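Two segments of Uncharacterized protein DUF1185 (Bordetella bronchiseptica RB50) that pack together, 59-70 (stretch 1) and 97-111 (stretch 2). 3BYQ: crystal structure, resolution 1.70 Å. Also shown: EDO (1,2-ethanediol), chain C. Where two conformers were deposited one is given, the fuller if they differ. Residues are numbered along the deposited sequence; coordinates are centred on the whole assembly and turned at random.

Stretch 1, residues 59-70: SLGTLLATELVD
Stretch 2, residues 97-111: VWHEAGGWAMRSVLG

How do the two backbones lie against each other? Residues 59-70 are helical throughout, within a helix that extends beyond both ends of the stretch, while most of stretch 2 forms a helix that runs through Val109. Phi/psi values stay near -65/-42 through most of both. The N-to-C directions run broadly the same way, at a signed crossing angle of -46°, and the axes approach to 7.7 Å. Register is set by Gly61 CA to Gly102 CA at 4.5 Å, Ala65 CA to Met106 CA at 5.3 Å and Val69 CA to Leu110 CA at 8.2 Å, so the backbones diverge toward their C-terminal ends. No direct hydrogen bond crosses between them; the contact is mainly apolar.

What does the first turn of stretch 2 contribute? Trp98 (chi1 -161°, t; chi2 -122°) has a CA-to-CB bond that points sideways, but its indole end comes nearer to stretch 1. Trp98 CZ3 lies 4.0 Å from Leu60 CD2, and Trp98 CZ2 lies 4.1 Å from Leu64 CD1. Trp98 CH2 is 3.6 Å from Gly61 N. All three approaches to the ring are oblique. Leu60 is t, p and Leu64 is m, t. The Trp98 O accepts from Gly102 N at 2.8 Å, a regular helical bond.

Why can the helices come so close at Ala101, Gly102 and Ala105? Gly61 has no side chain, and a CB there would point toward stretch 2, 2.5 Å from Ala101 O and 2.6 Å from Ala105 CB, both clashes. With hydrogen alone, Gly61 CA sits 4.0 Å from Ala101 O. Gly102 lacks a side chain too; a CB on it would clash with Trp98 CE2 of its own helix. Ala105 points toward stretch 1, its CB 3.5 Å from Gly61 C and 3.4 Å from Thr62 N, a small methyl packed against backbone. Beside it, a water bridges the helices: it donates to Ala105 O at 2.9 Å and is hydrogen-bonded to Thr62 OG1 at 2.8 Å. Thr62 is m.

How do Met106, Val109 and Leu110 complete the contact? Met106, a selenomethionine (chi1 t, chi2 t, chi3 p), meets Ala65 near its backbone: Ala65 CB is 3.8 Å from Met106 CA and 4.0 Å from Met106 CB, while the end of the Met106 side chain leads away. Val109 (chi1 161°, t) points toward stretch 1 as a knob among Thr62, Ala65, Thr66 and Val69. Its CG2 reaches Ala65 CB at 3.9 Å and Thr66 OG1 at 4.0 Å, and Val109 CG1 reaches Val69 CG2 at 4.0 Å. Thr66 (m) turns its hydroxyl to its own helix, Thr66 OG1 donating to Thr62 O at 2.8 Å. Leu110, the first residue to leave helical phi/psi (-90/10), is m, t, and its CD2 packs 3.7 Å from Val69 CG2 (Val69 chi1 165°, t). Gly111 follows with positive phi (79/26), a conformation that favours glycine.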

ATOM      1  N   SER B  59      23.000  -1.224 -23.622  1.00 19.91           N
ATOM      2  CA  SER B  59      23.056   0.222 -23.925  0.50 19.68           C
ATOM      3  C   SER B  59      22.233   1.042 -22.934  1.00 19.66           C
ATOM      4  O   SER B  59      22.574   2.178 -22.616  1.00 18.11           O
ATOM      5  CB  SER B  59      22.614   0.540 -25.357  0.50 21.96           C
ATOM      6  OG  SER B  59      21.284   0.135 -25.588  0.50 21.24           O
ATOM      7  N   LEU B  60      21.141   0.469 -22.483  1.00 18.94           N
ATOM      8  CA  LEU B  60      20.293   1.114 -21.464  1.00 17.97           C
ATOM      9  C   LEU B  60      21.076   1.164 -20.147  1.00 17.30           C
ATOM     10  O   LEU B  60      21.041   2.155 -19.435  1.00 18.88           O
ATOM     11  CB  LEU B  60      18.994   0.342 -21.273  1.00 19.08           C
ATOM     12  CG  LEU B  60      17.997   0.990 -20.310  1.00 19.40           C
ATOM     13  CD1 LEU B  60      17.533   2.356 -20.850  1.00 21.06           C
ATOM     14  CD2 LEU B  60      16.790   0.053 -20.046  1.00 16.66           C
ATOM     15  N   GLY B  61      21.749   0.056 -19.824  1.00 18.76           N
ATOM     16  CA  GLY B  61      22.619  -0.021 -18.639  1.00 18.72           C
ATOM     17  C   GLY B  61      23.638   1.109 -18.678  1.00 21.57           C
ATOM     18  O   GLY B  61      23.858   1.840 -17.695  1.00 18.23           O
ATOM     19  N   THR B  62      24.270   1.276 -19.834  1.00 20.92           N
ATOM     20  CA  THR B  62      25.301   2.325 -19.990  1.00 19.11           C
ATOM     21  C   THR B  62      24.717   3.720 -19.796  1.00 19.58           C
ATOM     22  O   THR B  62      25.281   4.552 -19.112  1.00 21.04           O
ATOM     23  CB  THR B  62      26.014   2.201 -21.347  1.00 21.62           C
ATOM     24  OG1 THR B  62      26.600   0.895 -21.417  1.00 19.78           O
ATOM     25  CG2 THR B  62      27.086   3.286 -21.516  1.00 20.65           C
ATOM     26  N   LEU B  63      23.555   3.934 -20.365  1.00 19.28           N
ATOM     27  CA  LEU B  63      22.893   5.222 -20.254  1.00 18.89           C
ATOM     28  C   LEU B  63      22.650   5.610 -18.785  1.00 18.72           C
ATOM     29  O   LEU B  63      22.952   6.733 -18.323  1.00 19.51           O
ATOM     30  CB  LEU B  63      21.544   5.161 -20.997  1.00 19.68           C
ATOM     31  CG  LEU B  63      20.744   6.470 -21.004  1.00 21.68           C
ATOM     32  CD1 LEU B  63      21.402   7.563 -21.895  1.00 24.22           C
ATOM     33  CD2 LEU B  63      19.290   6.174 -21.386  1.00 21.91           C
ATOM     34  N   LEU B  64      22.067   4.680 -18.053  1.00 19.42           N
ATOM     35  CA  LEU B  64      21.679   4.924 -16.642  1.00 18.71           C
ATOM     36  C   LEU B  64      22.898   5.034 -15.749  1.00 16.94           C
ATOM     37  O   LEU B  64      22.956   5.878 -14.850  1.00 19.04           O
ATOM     38  CB  LEU B  64      20.736   3.826 -16.128  1.00 19.05           C
ATOM     39  CG  LEU B  64      19.437   3.642 -16.940  1.00 22.37           C
ATOM     40  CD1 LEU B  64      18.501   2.605 -16.268  1.00 20.17           C
ATOM     41  CD2 LEU B  64      18.697   4.900 -17.195  1.00 20.71           C
ATOM     42  N   ALA B  65      23.883   4.186 -16.008  1.00 19.24           N
ATOM     43  CA  ALA B  65      25.098   4.191 -15.182  1.00 18.27           C
ATOM     44  C   ALA B  65      25.829   5.504 -15.388  1.00 17.74           C
ATOM     45  O   ALA B  65      26.332   6.089 -14.460  1.00 17.78           O
ATOM     46  CB  ALA B  65      26.025   2.966 -15.503  1.00 18.81           C
ATOM     47  N   THR B  66      25.889   5.947 -16.627  1.00 17.84           N
ATOM     48  CA  THR B  66      26.555   7.236 -16.956  1.00 19.33           C
ATOM     49  C   THR B  66      25.877   8.398 -16.256  1.00 20.47           C
ATOM     50  O   THR B  66      26.526   9.287 -15.708  1.00 19.71           O
ATOM     51  CB  THR B  66      26.627   7.464 -18.481  1.00 21.03           C
ATOM     52  OG1 THR B  66      27.358   6.366 -19.062  1.00 23.13           O
ATOM     53  CG2 THR B  66      27.324   8.750 -18.812  1.00 22.48           C
ATOM     54  N   GLU B  67      24.558   8.353 -16.214  1.00 19.33           N
ATOM     55  CA  GLU B  67      23.806   9.408 -15.557  1.00 18.16           C
ATOM     56  C   GLU B  67      24.134   9.478 -14.075  1.00 19.61           C
ATOM     57  O   GLU B  67      24.252  10.552 -13.487  1.00 17.74           O
ATOM     58  CB  GLU B  67      22.312   9.190 -15.721  1.00 19.63           C
ATOM     59  CG  GLU B  67      21.495  10.252 -15.081  1.00 22.58           C
ATOM     60  CD  GLU B  67      19.988  10.054 -15.259  1.00 24.42           C
ATOM     61  OE1 GLU B  67      19.527   8.883 -15.346  1.00 23.64           O
ATOM     62  OE2 GLU B  67      19.280  11.088 -15.298  1.00 29.13           O
ATOM     63  N   LEU B  68      24.267   8.306 -13.470  1.00 17.43           N
ATOM     64  CA  LEU B  68      24.552   8.216 -12.029  1.00 17.15           C
ATOM     65  C   LEU B  68      25.945   8.751 -11.717  1.00 18.48           C
ATOM     66  O   LEU B  68      26.130   9.522 -10.774  1.00 18.63           O
ATOM     67  CB  LEU B  68      24.370   6.799 -11.521  1.00 17.40           C
ATOM     68  CG  LEU B  68      22.929   6.297 -11.321  1.00 17.19           C
ATOM     69  CD1 LEU B  68      22.878   4.761 -11.067  1.00 19.29           C
ATOM     70  CD2 LEU B  68      22.253   7.092 -10.182  1.00 18.93           C
ATOM     71  N   VAL B  69      26.925   8.400 -12.542  1.00 18.24           N
ATOM     72  CA  VAL B  69      28.292   8.914 -12.327  0.50 20.30           C
ATOM     73  C   VAL B  69      28.308  10.418 -12.508  1.00 20.18           C
ATOM     74  O   VAL B  69      28.917  11.143 -11.712  1.00 21.02           O
ATOM     75  CB  VAL B  69      29.338   8.218 -13.221  0.50 21.41           C
ATOM     76  CG1 VAL B  69      30.649   9.001 -13.257  0.50 23.96           C
ATOM     77  CG2 VAL B  69      29.558   6.823 -12.698  0.50 22.40           C
ATOM     78  N   ASP B  70      27.617  10.897 -13.528  1.00 22.57           N
ATOM     79  CA  ASP B  70      27.549  12.339 -13.762  1.00 21.01           C
ATOM     80  C   ASP B  70      26.866  13.072 -12.595  1.00 23.01           C
ATOM     81  O   ASP B  70      27.160  14.224 -12.301  1.00 25.58           O
ATOM     82  CB  ASP B  70      26.820  12.676 -15.065  1.00 23.22           C
ATOM     83  CG  ASP B  70      27.600  12.242 -16.326  1.00 31.47           C
ATOM     84  OD1 ASP B  70      28.784  11.837 -16.205  1.00 35.81           O
ATOM     85  OD2 ASP B  70      27.005  12.299 -17.441  1.00 33.50           O
ATOM     86  N   VAL B  97      17.041 -10.472 -17.308  1.00 17.24           N
ATOM     87  CA  VAL B  97      17.984  -9.992 -18.325  1.00 19.43           C
ATOM     88  C   VAL B  97      18.892  -8.835 -17.813  1.00 17.85           C
ATOM     89  O   VAL B  97      19.995  -8.622 -18.335  1.00 17.58           O
ATOM     90  CB  VAL B  97      17.271  -9.474 -19.606  1.00 19.53           C
ATOM     91  CG1 VAL B  97      16.607 -10.619 -20.370  1.00 15.28           C
ATOM     92  CG2 VAL B  97      16.271  -8.346 -19.279  1.00 21.03           C
ATOM     93  N   TRP B  98      18.421  -8.133 -16.793  1.00 17.28           N
ATOM     94  CA  TRP B  98      19.129  -6.967 -16.241  1.00 16.24           C
ATOM     95  C   TRP B  98      20.369  -7.332 -15.408  1.00 18.53           C
ATOM     96  O   TRP B  98      21.218  -6.505 -15.185  1.00 18.66           O
ATOM     97  CB  TRP B  98      18.154  -6.142 -15.429  1.00 14.90           C
ATOM     98  CG  TRP B  98      18.576  -4.695 -15.152  1.00 15.21           C
ATOM     99  CD1 TRP B  98      18.730  -4.107 -13.924  1.00 16.52           C
ATOM    100  CD2 TRP B  98      18.869  -3.693 -16.117  1.00 16.90           C
ATOM    101  NE1 TRP B  98      19.096  -2.780 -14.080  1.00 15.80           N
ATOM    102  CE2 TRP B  98      19.198  -2.506 -15.412  1.00 15.49           C
ATOM    103  CE3 TRP B  98      18.869  -3.665 -17.510  1.00 16.88           C
ATOM    104  CZ2 TRP B  98      19.489  -1.323 -16.056  1.00 17.76           C
ATOM    105  CZ3 TRP B  98      19.174  -2.519 -18.134  1.00 17.26           C
ATOM    106  CH2 TRP B  98      19.509  -1.352 -17.413  1.00 17.80           C
ATOM    107  N   HIS B  99      20.454  -8.571 -14.938  1.00 17.91           N
ATOM    108  CA  HIS B  99      21.643  -8.989 -14.199  1.00 17.88           C
ATOM    109  C   HIS B  99      22.887  -8.732 -15.045  1.00 19.57           C
ATOM    110  O   HIS B  99      23.827  -8.085 -14.588  1.00 19.95           O
ATOM    111  CB  HIS B  99      21.539 -10.437 -13.759  1.00 18.50           C
ATOM    112  CG  HIS B  99      20.566 -10.656 -12.643  1.00 22.39           C
ATOM    113  ND1 HIS B  99      20.861 -10.343 -11.331  1.00 21.98           N
ATOM    114  CD2 HIS B  99      19.321 -11.201 -12.633  1.00 20.26           C
ATOM    115  CE1 HIS B  99      19.821 -10.639 -10.569  1.00 21.92           C
ATOM    116  NE2 HIS B  99      18.881 -11.174 -11.326  1.00 20.12           N
ATOM    117  N   GLU B 100      22.858  -9.207 -16.291  1.00 18.79           N
ATOM    118  CA  GLU B 100      23.967  -8.990 -17.197  1.00 19.36           C
ATOM    119  C   GLU B 100      23.921  -7.583 -17.778  1.00 20.26           C
ATOM    120  O   GLU B 100      24.899  -6.854 -17.704  1.00 22.69           O
ATOM    121  CB  GLU B 100      24.009  -9.999 -18.321  1.00 18.89           C
ATOM    122  CG  GLU B 100      25.176  -9.759 -19.259  1.00 19.83           C
ATOM    123  CD  GLU B 100      25.124 -10.620 -20.460  1.00 25.39           C
ATOM    124  OE1 GLU B 100      25.372 -11.814 -20.296  1.00 24.86           O
ATOM    125  OE2 GLU B 100      24.831 -10.103 -21.552  1.00 25.63           O
ATOM    126  N   ALA B 101      22.761  -7.173 -18.283  1.00 17.87           N
ATOM    127  CA  ALA B 101      22.659  -5.890 -18.993  1.00 16.05           C
ATOM    128  C   ALA B 101      22.966  -4.699 -18.111  1.00 19.48           C
ATOM    129  O   ALA B 101      23.715  -3.815 -18.517  1.00 20.94           O
ATOM    130  CB  ALA B 101      21.292  -5.718 -19.686  1.00 17.67           C
ATOM    131  N   GLY B 102      22.433  -4.703 -16.899  1.00 17.15           N
ATOM    132  CA  GLY B 102      22.664  -3.592 -15.960  1.00 19.17           C
ATOM    133  C   GLY B 102      23.989  -3.713 -15.245  1.00 20.27           C
ATOM    134  O   GLY B 102      24.746  -2.770 -15.152  1.00 21.75           O
ATOM    135  N   GLY B 103      24.284  -4.915 -14.777  1.00 19.15           N
ATOM    136  CA  GLY B 103      25.482  -5.172 -13.999  1.00 19.23           C
ATOM    137  C   GLY B 103      26.746  -4.945 -14.776  1.00 19.22           C
ATOM    138  O   GLY B 103      27.622  -4.197 -14.356  1.00 23.68           O
ATOM    139  N   TRP B 104      26.826  -5.546 -15.941  1.00 22.02           N
ATOM    140  CA  TRP B 104      28.054  -5.449 -16.758  1.00 23.19           C
ATOM    141  C   TRP B 104      28.261  -4.054 -17.280  1.00 22.19           C
ATOM    142  O   TRP B 104      29.373  -3.513 -17.263  1.00 24.10           O
ATOM    143  CB  TRP B 104      28.048  -6.484 -17.872  1.00 24.58           C
ATOM    144  CG  TRP B 104      28.105  -7.903 -17.339  1.00 25.14           C
ATOM    145  CD1 TRP B 104      27.798  -8.342 -16.062  1.00 23.75           C
ATOM    146  CD2 TRP B 104      28.380  -9.075 -18.105  1.00 24.81           C
ATOM    147  NE1 TRP B 104      27.923  -9.715 -15.999  1.00 30.77           N
ATOM    148  CE2 TRP B 104      28.272 -10.184 -17.235  1.00 22.71           C
ATOM    149  CE3 TRP B 104      28.710  -9.293 -19.444  1.00 26.34           C
ATOM    150  CZ2 TRP B 104      28.465 -11.491 -17.666  1.00 30.56           C
ATOM    151  CZ3 TRP B 104      28.914 -10.581 -19.864  1.00 34.57           C
ATOM    152  CH2 TRP B 104      28.797 -11.668 -18.975  1.00 29.81           C
ATOM    153  N   ALA B 105      27.185  -3.433 -17.723  1.00 18.11           N
ATOM    154  CA  ALA B 105      27.274  -2.046 -18.193  1.00 19.40           C
ATOM    155  C   ALA B 105      27.778  -1.134 -17.101  1.00 18.28           C
ATOM    156  O   ALA B 105      28.658  -0.297 -17.315  1.00 19.83           O
ATOM    157  CB  ALA B 105      25.911  -1.550 -18.738  1.00 20.74           C
HETATM  158  N   MSE B 106      27.212  -1.271 -15.913  1.00 19.02           N
HETATM  159  CA  MSE B 106      27.610  -0.408 -14.807  1.00 19.61           C
HETATM  160  C   MSE B 106      29.057  -0.655 -14.411  1.00 18.80           C
HETATM  161  O   MSE B 106      29.847   0.276 -14.235  1.00 17.98           O
HETATM  162  CB  MSE B 106      26.653  -0.559 -13.615  1.00 21.78           C
HETATM  163  CG  MSE B 106      27.074   0.294 -12.437  1.00 19.35           C
HETATM  164 SE   MSE B 106      25.704   0.628 -11.203  0.75 15.03          SE
HETATM  165  CE  MSE B 106      25.305  -1.156 -10.825  1.00 15.87           C
ATOM    166  N   ARG B 107      29.428  -1.915 -14.283  1.00 19.33           N
ATOM    167  CA  ARG B 107      30.796  -2.220 -13.933  1.00 20.21           C
ATOM    168  C   ARG B 107      31.767  -1.665 -14.962  1.00 19.64           C
ATOM    169  O   ARG B 107      32.819  -1.125 -14.597  1.00 18.82           O
ATOM    170  CB  ARG B 107      30.970  -3.713 -13.659  1.00 19.04           C
ATOM    171  CG  ARG B 107      30.253  -4.034 -12.365  1.00 23.44           C
ATOM    172  CD  ARG B 107      30.184  -5.492 -12.136  1.00 30.53           C
ATOM    173  NE  ARG B 107      31.482  -6.017 -11.777  1.00 33.42           N
ATOM    174  CZ  ARG B 107      31.705  -7.300 -11.576  1.00 34.77           C
ATOM    175  NH1 ARG B 107      30.722  -8.172 -11.733  1.00 37.23           N
ATOM    176  NH2 ARG B 107      32.909  -7.721 -11.244  1.00 39.30           N
ATOM    177  N   SER B 108      31.393  -1.692 -16.243  1.00 19.93           N
ATOM    178  CA  SER B 108      32.275  -1.143 -17.284  1.00 19.13           C
ATOM    179  C   SER B 108      32.422   0.385 -17.192  1.00 20.75           C
ATOM    180  O   SER B 108      33.514   0.920 -17.343  1.00 18.00           O
ATOM    181  CB  SER B 108      31.805  -1.570 -18.677  1.00 23.41           C
ATOM    182  OG  SER B 108      31.953  -2.986 -18.795  1.00 26.75           O
ATOM    183  N   VAL B 109      31.320   1.065 -16.905  1.00 18.49           N
ATOM    184  CA  VAL B 109      31.322   2.524 -16.708  1.00 18.17           C
ATOM    185  C   VAL B 109      32.223   2.918 -15.546  1.00 17.99           C
ATOM    186  O   VAL B 109      32.933   3.907 -15.602  1.00 21.04           O
ATOM    187  CB  VAL B 109      29.896   3.080 -16.514  1.00 20.54           C
ATOM    188  CG1 VAL B 109      29.884   4.474 -15.865  1.00 19.03           C
ATOM    189  CG2 VAL B 109      29.148   2.994 -17.848  1.00 19.66           C
ATOM    190  N   LEU B 110      32.254   2.073 -14.535  1.00 19.79           N
ATOM    191  CA  LEU B 110      33.038   2.315 -13.318  1.00 20.33           C
ATOM    192  C   LEU B 110      34.484   1.791 -13.328  1.00 19.69           C
ATOM    193  O   LEU B 110      35.122   1.771 -12.293  1.00 23.87           O
ATOM    194  CB  LEU B 110      32.306   1.738 -12.119  1.00 19.50           C
ATOM    195  CG  LEU B 110      30.981   2.381 -11.716  1.00 19.78           C
ATOM    196  CD1 LEU B 110      30.248   1.672 -10.563  1.00 18.67           C
ATOM    197  CD2 LEU B 110      31.265   3.843 -11.344  1.00 20.90           C
ATOM    198  N   GLY B 111      34.998   1.335 -14.470  1.00 19.53           N
ATOM    199  CA  GLY B 111      36.399   0.836 -14.511  1.00 19.31           C
ATOM    200  C   GLY B 111      36.582  -0.578 -13.970  1.00 21.93           C
ATOM    201  O   GLY B 111      37.650  -0.950 -13.487  1.00 20.39           O
TER
HETATM  202  C1  EDO C 202      25.676 -10.991 -13.077  1.00 46.39           C
HETATM  203  O1  EDO C 202      27.076 -10.660 -13.047  1.00 43.48           O
HETATM  204  C2  EDO C 202      25.314 -11.773 -14.339  1.00 45.15           C
HETATM  205  O2  EDO C 202      25.439 -13.169 -14.086  1.00 51.03           O
HETATM  206  O   HOH W   1      28.987   0.296 -20.095  1.00 27.13           O